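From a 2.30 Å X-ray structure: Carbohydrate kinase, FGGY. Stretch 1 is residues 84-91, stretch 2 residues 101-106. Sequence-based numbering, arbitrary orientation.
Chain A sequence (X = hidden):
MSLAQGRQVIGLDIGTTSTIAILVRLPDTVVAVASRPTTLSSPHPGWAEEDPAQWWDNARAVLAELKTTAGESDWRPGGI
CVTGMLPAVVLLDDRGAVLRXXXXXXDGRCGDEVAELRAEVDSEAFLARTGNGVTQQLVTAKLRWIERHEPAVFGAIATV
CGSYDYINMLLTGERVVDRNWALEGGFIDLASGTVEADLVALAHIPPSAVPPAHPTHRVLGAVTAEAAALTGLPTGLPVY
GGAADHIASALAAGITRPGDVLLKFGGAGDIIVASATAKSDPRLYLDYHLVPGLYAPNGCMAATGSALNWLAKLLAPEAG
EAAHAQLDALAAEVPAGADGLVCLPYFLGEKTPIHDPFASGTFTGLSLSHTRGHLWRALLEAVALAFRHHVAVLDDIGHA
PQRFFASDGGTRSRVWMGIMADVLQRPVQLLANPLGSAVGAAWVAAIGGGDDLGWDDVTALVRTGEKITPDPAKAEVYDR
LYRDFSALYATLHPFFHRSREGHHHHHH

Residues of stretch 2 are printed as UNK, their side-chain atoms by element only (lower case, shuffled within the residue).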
# COMPACT_ATOMS: atom_id res chain seq x y z
N GLY A 84 -0.58 -9.73 1.08
CA GLY A 84 0.60 -9.40 1.84
C GLY A 84 1.37 -8.27 1.17
O GLY A 84 0.97 -7.75 0.13
N MSE A 85 2.51 -7.90 1.75
CA MSE A 85 3.31 -6.82 1.17
C MSE A 85 3.90 -7.19 -0.21
O MSE A 85 4.10 -8.36 -0.52
CB MSE A 85 4.37 -6.37 2.17
CG MSE A 85 5.72 -7.08 2.06
SE MSE A 85 5.81 -9.03 2.44
CE MSE A 85 5.96 -9.06 4.42
N LEU A 86 4.15 -6.20 -1.05
CA LEU A 86 4.78 -6.43 -2.35
C LEU A 86 5.54 -5.16 -2.79
O LEU A 86 5.34 -4.07 -2.24
CB LEU A 86 3.72 -6.80 -3.43
CG LEU A 86 2.77 -5.70 -3.94
CD1 LEU A 86 1.97 -6.15 -5.18
CD2 LEU A 86 1.80 -5.23 -2.84
N PRO A 87 6.43 -5.30 -3.77
CA PRO A 87 6.87 -6.62 -4.26
C PRO A 87 7.99 -7.16 -3.37
O PRO A 87 9.02 -6.50 -3.22
CB PRO A 87 7.43 -6.32 -5.64
CG PRO A 87 7.11 -4.87 -5.92
CD PRO A 87 6.93 -4.21 -4.60
N ALA A 88 7.77 -8.31 -2.74
CA ALA A 88 8.82 -8.94 -2.00
C ALA A 88 9.52 -9.78 -3.06
O ALA A 88 8.93 -10.13 -4.09
CB ALA A 88 8.26 -9.80 -0.89
N VAL A 89 10.80 -10.06 -2.84
CA VAL A 89 11.55 -10.91 -3.74
C VAL A 89 11.93 -12.18 -3.00
O VAL A 89 12.76 -12.15 -2.08
CB VAL A 89 12.82 -10.22 -4.24
CG1 VAL A 89 13.71 -11.19 -5.02
CG2 VAL A 89 12.47 -8.98 -5.09
N VAL A 90 11.32 -13.28 -3.42
CA VAL A 90 11.58 -14.62 -2.91
C VAL A 90 12.18 -15.45 -4.04
O VAL A 90 11.60 -15.47 -5.15
CB VAL A 90 10.24 -15.29 -2.48
CG1 VAL A 90 10.48 -16.71 -1.98
CG2 VAL A 90 9.60 -14.47 -1.41
N LEU A 91 13.30 -16.15 -3.77
CA LEU A 91 14.00 -17.01 -4.73
C LEU A 91 13.91 -18.52 -4.41
O LEU A 91 14.32 -18.98 -3.34
CB LEU A 91 15.48 -16.60 -4.87
CG LEU A 91 15.60 -15.08 -5.09
CD1 LEU A 91 17.01 -14.57 -5.06
CD2 LEU A 91 14.96 -14.75 -6.40
N UNK A 101 17.26 -15.20 2.21
CA UNK A 101 16.12 -14.51 2.83
C UNK A 101 15.42 -13.62 1.81
O UNK A 101 16.06 -13.15 0.86
c UNK A 101 18.07 -14.45 4.25
c UNK A 101 16.77 -13.69 3.94
c UNK A 101 18.53 -15.01 2.94
N UNK A 102 14.11 -13.43 1.99
CA UNK A 102 13.34 -12.53 1.16
C UNK A 102 13.81 -11.10 1.32
O UNK A 102 14.01 -10.63 2.44
c UNK A 102 11.86 -12.61 1.54
o UNK A 102 11.13 -11.50 1.04
N UNK A 103 13.95 -10.41 0.19
CA UNK A 103 14.26 -8.98 0.19
C UNK A 103 12.93 -8.21 0.07
O UNK A 103 12.22 -8.35 -0.93
c UNK A 103 15.25 -8.58 -0.95
c UNK A 103 17.43 -9.40 -2.19
c UNK A 103 16.50 -9.49 -0.93
c UNK A 103 15.66 -7.14 -0.82
N UNK A 104 12.61 -7.43 1.11
CA UNK A 104 11.38 -6.63 1.20
C UNK A 104 11.33 -5.38 0.28
O UNK A 104 12.36 -4.96 -0.24
c UNK A 104 11.18 -6.23 2.65
c UNK A 104 10.27 -8.52 3.20
o UNK A 104 10.64 -9.62 2.85
n UNK A 104 9.00 -8.19 3.27
c UNK A 104 11.29 -7.41 3.56
N UNK A 105 10.16 -4.77 0.08
CA UNK A 105 10.12 -3.56 -0.74
C UNK A 105 10.73 -2.32 -0.10
O UNK A 105 11.22 -1.45 -0.77
c UNK A 105 7.63 -3.54 0.92
c UNK A 105 7.56 -3.80 -0.55
c UNK A 105 8.72 -3.23 -1.30
n UNK A 105 7.73 -4.62 1.71
o UNK A 105 7.56 -2.39 1.36
N UNK A 106 10.74 -2.23 1.21
CA UNK A 106 11.49 -1.13 1.80
C UNK A 106 13.02 -1.29 1.68
O UNK A 106 13.75 -0.42 2.12
c UNK A 106 11.12 -1.01 3.26
o UNK A 106 11.25 -2.28 3.87
O HOH W 1 15.37 -13.06 -1.91

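Position 101 carries three side-chain carbons, the last of them bonded back to the backbone N to close a five-membered ring. That is proline, Pro-101. Its CA-to-CB bond points away from stretch 1, and the ring makes no contact there, but its carbonyl is useful: one water donates to Pro-101 O at 2.9 Å and to Val-89 O at 2.8 Å, linking the carbonyl of Val-89 to that of Pro-101.

Position 102 has one carbon followed by one oxygen. The oxygen lies 3.9 Å from Ala-88 CB and 4.1 Å from Val-90 CG2, and the CA sits 3.3 Å from Val-89 O in a CA-H...O contact. One carbon and a terminal oxygen make a serine, Ser-102, with chi1 in the t well.

Position 103 shows four carbons, forked at the first, one arm two carbons long. Its CB is 4.4 Å from Val-89 CB, an apolar contact beside the backbone pairing. A beta-branched chain of four carbons is isoleucine, Ile-103. Here the two stretches meet in a single antiparallel bridge: Val-89 N donates to Ile-103 O at 2.9 Å, and Ile-103 N donates to Val-89 O at 3.1 Å.

Position 104 has three carbons in line, the third bearing one oxygen and one nitrogen. Its nitrogen comes to 3.4 Å from Met-85 CE, the methyl of a selenomethionine. A carboxamide on the third carbon means glutamine, Gln-104. Its CA-to-CB bond points away, yet with chi1 and chi2 both m the chain returns. Ser-102 OG donates to Gln-104 OE1 at 2.7 Å, a bond within the stretch that satisfies the amide oxygen.

Position 105 repeats that composition, three carbons with an oxygen and a nitrogen on the third, but its CB points toward stretch 1. The nitrogen comes to 3.2 Å from Met-85 CG, and CB to 3.9 Å from Pro-87 CD. This is Gln-105, which has the largest area covered by the other stretch.

Position 106 has one carbon and one oxygen, and its side chain reaches nothing on stretch 1. It is Ser-106, exposed, where the contact has ended.

The rule is a short backbone clasp with side chains packed around it. Two reciprocal hydrogen bonds set the register between Val-89 and Ile-103, and their side chains add apolar contact. Beyond this pair, toward Met-85 and Pro-87, the two glutamines extend the contact largely by packing, without a cross-stretch hydrogen bond from either amide.

Stretch 2 101-106: PSIQQS
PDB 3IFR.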